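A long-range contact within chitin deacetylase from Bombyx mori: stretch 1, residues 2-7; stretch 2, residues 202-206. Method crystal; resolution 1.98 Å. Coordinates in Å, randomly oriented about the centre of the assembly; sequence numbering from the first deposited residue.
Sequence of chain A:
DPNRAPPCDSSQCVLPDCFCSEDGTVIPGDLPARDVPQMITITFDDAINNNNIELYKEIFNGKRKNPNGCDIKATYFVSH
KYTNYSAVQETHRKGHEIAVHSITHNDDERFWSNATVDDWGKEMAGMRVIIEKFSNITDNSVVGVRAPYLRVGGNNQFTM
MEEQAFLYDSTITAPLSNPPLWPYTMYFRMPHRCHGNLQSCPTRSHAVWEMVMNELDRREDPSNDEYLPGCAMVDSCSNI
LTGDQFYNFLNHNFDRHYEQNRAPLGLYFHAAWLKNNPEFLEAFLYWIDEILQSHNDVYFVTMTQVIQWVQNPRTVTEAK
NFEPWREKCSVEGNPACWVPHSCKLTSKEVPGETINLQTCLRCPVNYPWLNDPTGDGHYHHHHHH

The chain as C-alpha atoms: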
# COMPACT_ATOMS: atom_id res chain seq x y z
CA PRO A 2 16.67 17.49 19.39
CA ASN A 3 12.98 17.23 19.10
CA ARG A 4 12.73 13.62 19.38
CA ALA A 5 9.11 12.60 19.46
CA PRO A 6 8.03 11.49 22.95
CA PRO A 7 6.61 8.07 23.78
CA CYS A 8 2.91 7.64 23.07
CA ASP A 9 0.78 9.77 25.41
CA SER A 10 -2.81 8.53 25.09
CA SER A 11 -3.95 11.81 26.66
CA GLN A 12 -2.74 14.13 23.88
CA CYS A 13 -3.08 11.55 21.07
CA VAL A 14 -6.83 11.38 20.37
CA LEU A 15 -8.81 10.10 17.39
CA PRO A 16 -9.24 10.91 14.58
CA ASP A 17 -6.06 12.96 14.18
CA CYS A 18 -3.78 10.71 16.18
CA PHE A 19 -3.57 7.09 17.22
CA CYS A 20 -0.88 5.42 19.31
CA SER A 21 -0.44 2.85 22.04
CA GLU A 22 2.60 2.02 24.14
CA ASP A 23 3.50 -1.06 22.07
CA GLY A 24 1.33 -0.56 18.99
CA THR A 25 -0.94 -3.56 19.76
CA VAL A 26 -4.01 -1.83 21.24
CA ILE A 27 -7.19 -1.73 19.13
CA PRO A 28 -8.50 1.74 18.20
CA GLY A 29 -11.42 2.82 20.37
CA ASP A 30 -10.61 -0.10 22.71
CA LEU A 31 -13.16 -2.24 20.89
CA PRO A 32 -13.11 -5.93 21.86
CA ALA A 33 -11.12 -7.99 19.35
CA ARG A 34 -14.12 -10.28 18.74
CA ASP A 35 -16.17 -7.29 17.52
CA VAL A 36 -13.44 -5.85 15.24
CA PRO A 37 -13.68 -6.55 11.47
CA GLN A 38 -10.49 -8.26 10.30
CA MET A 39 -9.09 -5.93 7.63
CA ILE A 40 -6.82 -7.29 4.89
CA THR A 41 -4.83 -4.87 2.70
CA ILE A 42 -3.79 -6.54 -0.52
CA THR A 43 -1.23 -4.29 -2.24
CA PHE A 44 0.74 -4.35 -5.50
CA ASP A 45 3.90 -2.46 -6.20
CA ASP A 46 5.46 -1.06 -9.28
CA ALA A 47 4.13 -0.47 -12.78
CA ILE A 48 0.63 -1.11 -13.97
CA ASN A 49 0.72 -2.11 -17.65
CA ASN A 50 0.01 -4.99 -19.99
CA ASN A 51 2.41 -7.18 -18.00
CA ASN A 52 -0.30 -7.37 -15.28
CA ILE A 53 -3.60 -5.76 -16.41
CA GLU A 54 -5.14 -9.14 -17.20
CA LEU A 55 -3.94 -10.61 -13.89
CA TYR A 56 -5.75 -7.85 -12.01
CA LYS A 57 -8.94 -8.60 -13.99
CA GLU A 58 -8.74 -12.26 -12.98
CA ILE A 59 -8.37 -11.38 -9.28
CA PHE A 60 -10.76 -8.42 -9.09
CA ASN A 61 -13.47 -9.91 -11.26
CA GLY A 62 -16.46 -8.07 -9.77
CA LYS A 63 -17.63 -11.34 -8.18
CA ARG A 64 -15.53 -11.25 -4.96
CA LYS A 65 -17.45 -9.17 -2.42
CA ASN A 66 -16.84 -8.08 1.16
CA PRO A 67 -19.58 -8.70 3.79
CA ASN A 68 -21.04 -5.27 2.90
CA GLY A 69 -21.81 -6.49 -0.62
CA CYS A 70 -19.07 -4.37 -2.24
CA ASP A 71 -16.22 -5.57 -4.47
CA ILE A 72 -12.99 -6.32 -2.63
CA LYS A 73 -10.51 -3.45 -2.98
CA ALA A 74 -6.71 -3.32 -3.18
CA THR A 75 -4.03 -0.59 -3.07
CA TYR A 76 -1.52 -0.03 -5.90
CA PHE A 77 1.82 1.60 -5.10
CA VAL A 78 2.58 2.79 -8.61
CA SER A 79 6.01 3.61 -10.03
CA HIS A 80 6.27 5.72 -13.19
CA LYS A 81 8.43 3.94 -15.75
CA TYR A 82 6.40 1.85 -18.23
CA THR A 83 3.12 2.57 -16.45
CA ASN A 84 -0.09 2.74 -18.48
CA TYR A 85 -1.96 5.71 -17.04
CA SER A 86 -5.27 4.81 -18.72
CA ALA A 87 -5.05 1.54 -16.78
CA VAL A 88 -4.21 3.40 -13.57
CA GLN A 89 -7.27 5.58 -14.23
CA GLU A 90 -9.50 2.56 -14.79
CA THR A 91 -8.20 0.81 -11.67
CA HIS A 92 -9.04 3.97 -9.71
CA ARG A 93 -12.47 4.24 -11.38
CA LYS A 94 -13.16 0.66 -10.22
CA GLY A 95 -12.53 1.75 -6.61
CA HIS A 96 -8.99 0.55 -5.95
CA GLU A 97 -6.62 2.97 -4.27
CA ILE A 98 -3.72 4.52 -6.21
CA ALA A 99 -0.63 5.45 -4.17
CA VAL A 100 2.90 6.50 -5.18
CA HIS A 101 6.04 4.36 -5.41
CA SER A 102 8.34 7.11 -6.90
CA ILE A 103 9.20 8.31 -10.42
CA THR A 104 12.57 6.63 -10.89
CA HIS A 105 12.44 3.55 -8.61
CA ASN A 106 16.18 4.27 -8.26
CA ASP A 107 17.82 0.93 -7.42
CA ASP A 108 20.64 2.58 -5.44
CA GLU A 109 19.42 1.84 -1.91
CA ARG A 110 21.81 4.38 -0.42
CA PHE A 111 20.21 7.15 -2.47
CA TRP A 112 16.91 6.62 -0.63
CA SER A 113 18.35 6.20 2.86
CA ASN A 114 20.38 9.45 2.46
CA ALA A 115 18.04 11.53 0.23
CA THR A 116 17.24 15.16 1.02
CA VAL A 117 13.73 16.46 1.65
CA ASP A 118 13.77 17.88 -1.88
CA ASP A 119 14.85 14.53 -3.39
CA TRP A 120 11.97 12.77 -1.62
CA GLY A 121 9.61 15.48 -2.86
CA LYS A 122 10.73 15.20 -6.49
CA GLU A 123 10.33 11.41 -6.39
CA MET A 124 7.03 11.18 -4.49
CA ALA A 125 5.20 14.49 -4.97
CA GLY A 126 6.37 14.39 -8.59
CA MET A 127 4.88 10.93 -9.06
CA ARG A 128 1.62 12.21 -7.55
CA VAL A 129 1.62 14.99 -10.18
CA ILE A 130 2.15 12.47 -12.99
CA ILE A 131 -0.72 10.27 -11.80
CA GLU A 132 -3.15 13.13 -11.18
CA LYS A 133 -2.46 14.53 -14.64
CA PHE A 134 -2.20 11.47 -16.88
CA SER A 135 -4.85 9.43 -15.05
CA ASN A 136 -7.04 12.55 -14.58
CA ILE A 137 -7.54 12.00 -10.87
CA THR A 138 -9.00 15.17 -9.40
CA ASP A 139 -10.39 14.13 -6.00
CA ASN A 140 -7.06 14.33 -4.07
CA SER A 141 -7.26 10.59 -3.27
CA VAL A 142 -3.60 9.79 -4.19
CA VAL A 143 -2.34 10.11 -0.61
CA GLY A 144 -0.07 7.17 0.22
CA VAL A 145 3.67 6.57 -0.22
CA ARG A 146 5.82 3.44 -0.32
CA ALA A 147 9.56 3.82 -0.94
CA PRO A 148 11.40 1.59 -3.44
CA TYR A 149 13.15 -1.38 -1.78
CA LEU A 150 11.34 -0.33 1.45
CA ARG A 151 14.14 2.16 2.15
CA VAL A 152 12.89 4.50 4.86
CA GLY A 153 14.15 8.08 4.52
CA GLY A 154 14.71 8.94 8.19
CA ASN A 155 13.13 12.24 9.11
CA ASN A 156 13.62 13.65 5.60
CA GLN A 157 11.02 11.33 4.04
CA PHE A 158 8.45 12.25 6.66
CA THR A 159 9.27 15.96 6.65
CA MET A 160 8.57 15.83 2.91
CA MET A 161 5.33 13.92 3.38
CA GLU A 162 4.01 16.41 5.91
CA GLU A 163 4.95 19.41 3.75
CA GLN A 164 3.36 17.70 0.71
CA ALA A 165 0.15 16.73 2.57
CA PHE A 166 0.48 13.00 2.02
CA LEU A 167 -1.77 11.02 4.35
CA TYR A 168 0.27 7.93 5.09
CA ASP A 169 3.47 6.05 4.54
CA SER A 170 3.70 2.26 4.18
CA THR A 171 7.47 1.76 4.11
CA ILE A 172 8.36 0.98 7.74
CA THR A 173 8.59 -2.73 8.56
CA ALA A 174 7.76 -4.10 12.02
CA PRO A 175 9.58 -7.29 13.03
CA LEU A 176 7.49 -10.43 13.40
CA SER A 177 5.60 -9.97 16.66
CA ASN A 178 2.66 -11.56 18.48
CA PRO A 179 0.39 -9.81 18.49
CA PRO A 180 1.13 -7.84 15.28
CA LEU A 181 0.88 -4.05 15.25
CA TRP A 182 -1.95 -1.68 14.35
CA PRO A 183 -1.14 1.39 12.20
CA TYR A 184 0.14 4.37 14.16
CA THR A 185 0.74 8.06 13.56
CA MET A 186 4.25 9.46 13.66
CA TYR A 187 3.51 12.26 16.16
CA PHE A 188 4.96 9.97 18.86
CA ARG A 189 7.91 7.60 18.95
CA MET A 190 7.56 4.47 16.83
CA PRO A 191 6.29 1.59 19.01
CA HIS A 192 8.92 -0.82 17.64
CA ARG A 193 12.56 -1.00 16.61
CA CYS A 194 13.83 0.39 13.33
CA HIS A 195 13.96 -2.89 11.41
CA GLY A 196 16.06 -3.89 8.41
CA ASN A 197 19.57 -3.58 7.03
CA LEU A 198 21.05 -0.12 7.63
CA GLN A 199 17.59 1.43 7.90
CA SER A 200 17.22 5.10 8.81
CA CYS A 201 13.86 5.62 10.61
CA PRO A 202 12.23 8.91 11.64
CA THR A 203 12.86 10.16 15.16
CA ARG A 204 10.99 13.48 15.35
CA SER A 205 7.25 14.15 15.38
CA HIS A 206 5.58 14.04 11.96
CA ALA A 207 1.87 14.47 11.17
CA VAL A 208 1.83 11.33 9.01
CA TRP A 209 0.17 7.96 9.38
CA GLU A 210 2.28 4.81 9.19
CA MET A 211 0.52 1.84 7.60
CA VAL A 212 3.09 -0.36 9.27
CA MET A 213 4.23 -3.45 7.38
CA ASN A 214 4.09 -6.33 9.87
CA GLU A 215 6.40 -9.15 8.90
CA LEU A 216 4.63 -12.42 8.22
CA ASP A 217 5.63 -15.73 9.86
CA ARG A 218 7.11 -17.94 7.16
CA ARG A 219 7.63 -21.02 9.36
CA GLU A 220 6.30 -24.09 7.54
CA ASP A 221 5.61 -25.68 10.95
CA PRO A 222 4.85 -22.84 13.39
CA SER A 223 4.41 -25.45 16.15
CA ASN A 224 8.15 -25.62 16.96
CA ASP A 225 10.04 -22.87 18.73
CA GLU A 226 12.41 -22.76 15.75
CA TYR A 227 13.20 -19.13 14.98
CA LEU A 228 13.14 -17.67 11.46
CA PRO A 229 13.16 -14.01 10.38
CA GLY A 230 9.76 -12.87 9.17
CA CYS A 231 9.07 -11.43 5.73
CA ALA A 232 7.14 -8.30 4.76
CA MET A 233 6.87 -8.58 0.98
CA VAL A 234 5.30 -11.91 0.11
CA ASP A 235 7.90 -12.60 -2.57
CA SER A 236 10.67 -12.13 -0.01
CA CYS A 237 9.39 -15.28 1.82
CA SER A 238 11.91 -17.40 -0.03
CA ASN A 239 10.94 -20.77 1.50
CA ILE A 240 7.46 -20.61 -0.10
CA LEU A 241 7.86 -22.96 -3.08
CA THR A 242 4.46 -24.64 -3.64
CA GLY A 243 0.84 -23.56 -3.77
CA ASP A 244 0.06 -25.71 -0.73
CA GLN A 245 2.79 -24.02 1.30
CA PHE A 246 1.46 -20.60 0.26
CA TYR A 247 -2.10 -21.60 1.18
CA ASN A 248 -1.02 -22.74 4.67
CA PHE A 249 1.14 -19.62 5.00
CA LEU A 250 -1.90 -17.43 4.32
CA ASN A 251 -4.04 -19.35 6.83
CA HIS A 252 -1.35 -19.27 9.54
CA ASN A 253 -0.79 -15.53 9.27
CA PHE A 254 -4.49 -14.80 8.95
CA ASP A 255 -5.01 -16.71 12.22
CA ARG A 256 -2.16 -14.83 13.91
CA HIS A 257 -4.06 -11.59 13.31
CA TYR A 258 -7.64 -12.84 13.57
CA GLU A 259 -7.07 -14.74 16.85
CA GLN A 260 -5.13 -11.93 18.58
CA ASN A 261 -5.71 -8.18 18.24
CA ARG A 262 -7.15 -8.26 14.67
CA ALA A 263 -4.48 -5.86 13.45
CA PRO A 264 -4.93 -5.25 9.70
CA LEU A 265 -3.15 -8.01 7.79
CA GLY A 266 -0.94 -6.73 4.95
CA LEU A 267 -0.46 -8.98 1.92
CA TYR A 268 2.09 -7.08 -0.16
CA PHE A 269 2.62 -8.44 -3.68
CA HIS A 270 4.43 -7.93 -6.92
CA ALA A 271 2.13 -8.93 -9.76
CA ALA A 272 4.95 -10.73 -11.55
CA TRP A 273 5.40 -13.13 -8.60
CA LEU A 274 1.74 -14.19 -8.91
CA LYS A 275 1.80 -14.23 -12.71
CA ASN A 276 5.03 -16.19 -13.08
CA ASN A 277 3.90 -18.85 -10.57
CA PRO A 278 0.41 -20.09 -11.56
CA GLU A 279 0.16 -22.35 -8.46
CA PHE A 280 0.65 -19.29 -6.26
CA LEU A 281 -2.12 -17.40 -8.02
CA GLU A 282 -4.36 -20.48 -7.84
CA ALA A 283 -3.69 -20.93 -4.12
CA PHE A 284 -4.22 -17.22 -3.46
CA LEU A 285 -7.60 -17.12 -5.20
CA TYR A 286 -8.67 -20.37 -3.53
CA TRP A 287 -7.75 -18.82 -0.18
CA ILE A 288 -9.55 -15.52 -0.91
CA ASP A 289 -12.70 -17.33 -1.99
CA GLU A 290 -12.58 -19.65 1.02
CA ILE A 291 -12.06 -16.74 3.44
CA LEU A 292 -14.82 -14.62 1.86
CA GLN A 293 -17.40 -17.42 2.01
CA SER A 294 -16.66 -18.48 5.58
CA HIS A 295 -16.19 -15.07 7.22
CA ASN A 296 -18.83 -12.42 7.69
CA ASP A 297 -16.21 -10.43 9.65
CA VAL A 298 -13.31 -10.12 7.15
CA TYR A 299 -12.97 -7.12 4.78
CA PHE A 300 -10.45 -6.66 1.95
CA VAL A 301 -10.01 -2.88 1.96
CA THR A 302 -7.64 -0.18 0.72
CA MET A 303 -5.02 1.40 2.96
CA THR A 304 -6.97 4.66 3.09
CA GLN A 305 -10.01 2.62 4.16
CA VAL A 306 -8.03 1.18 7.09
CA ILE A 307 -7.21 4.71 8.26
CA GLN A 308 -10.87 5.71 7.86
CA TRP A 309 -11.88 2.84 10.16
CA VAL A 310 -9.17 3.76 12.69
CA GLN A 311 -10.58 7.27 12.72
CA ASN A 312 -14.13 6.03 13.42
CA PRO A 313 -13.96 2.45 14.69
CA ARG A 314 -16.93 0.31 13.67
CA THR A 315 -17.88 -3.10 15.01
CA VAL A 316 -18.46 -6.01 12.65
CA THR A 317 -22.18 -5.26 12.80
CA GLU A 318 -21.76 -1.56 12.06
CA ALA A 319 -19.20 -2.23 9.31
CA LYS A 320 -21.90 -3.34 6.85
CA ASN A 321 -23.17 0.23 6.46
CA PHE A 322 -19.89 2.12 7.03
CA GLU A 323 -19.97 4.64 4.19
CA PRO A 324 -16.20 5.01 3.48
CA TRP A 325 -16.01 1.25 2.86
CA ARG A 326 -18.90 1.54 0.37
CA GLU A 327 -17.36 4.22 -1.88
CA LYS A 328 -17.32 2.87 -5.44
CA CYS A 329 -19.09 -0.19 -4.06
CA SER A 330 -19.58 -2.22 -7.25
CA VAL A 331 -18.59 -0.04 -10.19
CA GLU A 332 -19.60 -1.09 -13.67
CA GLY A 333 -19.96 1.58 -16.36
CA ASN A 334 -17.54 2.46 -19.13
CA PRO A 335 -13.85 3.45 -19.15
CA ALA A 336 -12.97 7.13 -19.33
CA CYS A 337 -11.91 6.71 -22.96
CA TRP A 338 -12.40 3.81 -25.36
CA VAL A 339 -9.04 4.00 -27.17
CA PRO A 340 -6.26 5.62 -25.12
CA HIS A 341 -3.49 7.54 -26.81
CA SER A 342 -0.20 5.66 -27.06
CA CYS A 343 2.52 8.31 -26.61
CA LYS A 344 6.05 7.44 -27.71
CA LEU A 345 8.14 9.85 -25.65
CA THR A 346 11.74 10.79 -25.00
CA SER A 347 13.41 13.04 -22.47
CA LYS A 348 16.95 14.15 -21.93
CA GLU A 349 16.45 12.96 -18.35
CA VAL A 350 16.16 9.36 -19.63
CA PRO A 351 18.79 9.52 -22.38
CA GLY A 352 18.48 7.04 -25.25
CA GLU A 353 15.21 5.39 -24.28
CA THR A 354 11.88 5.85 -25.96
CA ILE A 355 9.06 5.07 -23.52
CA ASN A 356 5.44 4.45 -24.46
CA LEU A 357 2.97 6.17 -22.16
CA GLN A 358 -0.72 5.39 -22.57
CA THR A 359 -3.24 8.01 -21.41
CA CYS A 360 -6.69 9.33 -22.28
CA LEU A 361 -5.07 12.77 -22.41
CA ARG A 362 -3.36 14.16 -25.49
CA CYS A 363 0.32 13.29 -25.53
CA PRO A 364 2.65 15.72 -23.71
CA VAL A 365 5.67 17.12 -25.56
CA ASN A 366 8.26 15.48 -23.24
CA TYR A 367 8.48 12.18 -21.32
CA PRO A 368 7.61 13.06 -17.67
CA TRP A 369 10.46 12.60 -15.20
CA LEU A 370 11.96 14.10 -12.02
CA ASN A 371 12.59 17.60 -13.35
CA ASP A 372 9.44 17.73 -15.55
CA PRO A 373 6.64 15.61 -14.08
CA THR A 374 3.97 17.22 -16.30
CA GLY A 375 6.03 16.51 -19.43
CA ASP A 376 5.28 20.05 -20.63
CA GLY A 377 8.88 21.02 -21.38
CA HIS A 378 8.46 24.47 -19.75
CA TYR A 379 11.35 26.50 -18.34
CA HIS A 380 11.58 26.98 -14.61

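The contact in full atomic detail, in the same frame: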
# COMPACT_ATOMS: atom_id res chain seq x y z
N PRO A 2 17.49 16.62 20.21
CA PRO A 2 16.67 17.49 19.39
C PRO A 2 15.27 17.24 19.78
O PRO A 2 15.02 16.84 20.90
CB PRO A 2 16.88 16.94 17.99
CG PRO A 2 16.94 15.51 18.22
CD PRO A 2 17.65 15.32 19.56
N ASN A 3 14.36 17.48 18.85
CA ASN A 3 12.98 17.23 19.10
C ASN A 3 12.43 15.90 18.73
O ASN A 3 11.53 15.76 17.93
CB ASN A 3 12.13 18.40 18.74
CG ASN A 3 12.04 19.33 19.90
OD1 ASN A 3 13.00 19.44 20.65
ND2 ASN A 3 10.90 19.94 20.09
N ARG A 4 13.02 14.97 19.42
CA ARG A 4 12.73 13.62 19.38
C ARG A 4 11.31 13.50 19.83
O ARG A 4 10.96 14.02 20.82
CB ARG A 4 13.60 13.03 20.39
CG ARG A 4 14.05 11.66 20.11
CD ARG A 4 15.51 11.55 20.35
NE ARG A 4 15.96 10.36 19.66
CZ ARG A 4 16.94 10.32 18.79
NH1 ARG A 4 17.64 11.40 18.53
NH2 ARG A 4 17.26 9.17 18.23
N ALA A 5 10.49 12.81 19.08
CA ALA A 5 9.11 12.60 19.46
C ALA A 5 9.05 11.83 20.78
O ALA A 5 9.86 10.93 21.01
CB ALA A 5 8.36 11.84 18.37
N PRO A 6 8.12 12.18 21.67
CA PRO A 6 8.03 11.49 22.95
C PRO A 6 7.32 10.17 22.80
O PRO A 6 6.68 9.90 21.77
CB PRO A 6 7.22 12.47 23.81
CG PRO A 6 6.37 13.18 22.84
CD PRO A 6 7.18 13.31 21.57
N PRO A 7 7.39 9.30 23.82
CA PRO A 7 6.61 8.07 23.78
C PRO A 7 5.13 8.41 23.73
O PRO A 7 4.70 9.47 24.18
CB PRO A 7 6.97 7.37 25.10
CG PRO A 7 8.22 8.03 25.57
CD PRO A 7 8.16 9.43 25.07
N PRO A 202 12.48 7.59 11.05
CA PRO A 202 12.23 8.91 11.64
C PRO A 202 12.37 8.87 13.15
O PRO A 202 12.12 7.85 13.79
CB PRO A 202 10.79 9.22 11.22
CG PRO A 202 10.17 7.88 10.98
CD PRO A 202 11.28 7.06 10.38
N THR A 203 12.75 10.01 13.71
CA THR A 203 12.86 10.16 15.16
C THR A 203 12.05 11.32 15.70
O THR A 203 11.68 11.28 16.88
CB THR A 203 14.32 10.37 15.58
OG1 THR A 203 14.83 11.52 14.89
CG2 THR A 203 15.15 9.17 15.25
N ARG A 204 11.76 12.33 14.89
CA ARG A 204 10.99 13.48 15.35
C ARG A 204 9.50 13.24 15.12
O ARG A 204 9.08 12.23 14.55
CB ARG A 204 11.48 14.75 14.66
CG ARG A 204 12.96 15.04 14.88
CD ARG A 204 13.34 16.46 14.45
NE ARG A 204 13.15 16.66 13.01
CZ ARG A 204 14.07 16.38 12.09
NH1 ARG A 204 15.25 15.89 12.46
NH2 ARG A 204 13.81 16.58 10.80
N SER A 205 8.69 14.20 15.56
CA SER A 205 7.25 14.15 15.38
C SER A 205 6.89 14.56 13.96
O SER A 205 7.37 15.59 13.46
CB SER A 205 6.53 15.06 16.37
OG SER A 205 6.75 14.61 17.69
N HIS A 206 6.04 13.77 13.32
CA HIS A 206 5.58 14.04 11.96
C HIS A 206 4.10 13.72 11.90
O HIS A 206 3.66 12.68 12.39
CB HIS A 206 6.34 13.20 10.93
CG HIS A 206 7.83 13.39 10.94
ND1 HIS A 206 8.44 14.47 10.34
CD2 HIS A 206 8.82 12.62 11.44
CE1 HIS A 206 9.75 14.37 10.48
NE2 HIS A 206 10.01 13.25 11.14

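What fastens these two irregular stretches, nearly two hundred residues apart in sequence? One hydrogen bond crosses the contact: Ala5 N donates to Thr203 O at 2.9 Å, with a nearly straight angle of 165°. The same acceptor draws a CA-H...O contact, Arg4 CA lying 3.6 Å from Thr203 O. A second such contact sets Arg204 CA 3.5 Å from Asn3 O.

Why does a small residue suit the centre? Ala5 is buried and points its CB toward the other stretch. Ala5 CB already lies 3.7 Å from Arg204 C and 3.3 Å from Ser205 OG, so a methyl fills the space on that side. The m rotamer of Ser205 places that hydroxyl beside the methyl, and Ser205 OG is hydrogen-bonded elsewhere in the structure.

How can Arg4 take part when its CB points away? Its long chain, with chi1 at -148° and chi2 at 134°, both between wells, still brings Arg4 NH2 to 3.7 Å from Thr203 CG2. That methyl covers one face of the guanidinium. Thr203, in the p rotamer, points toward stretch 1, and its OG1 is hydrogen-bonded elsewhere.

What does Arg204 add? Its aliphatic base: the CA-to-CB bond points sideways, and chi1 m, chi2 t and chi3 m carry the guanidinium away from stretch 1, leaving Arg204 CB to meet Asn3 O at 3.4 Å. The contact is modest, burying 297 Å² over both sides.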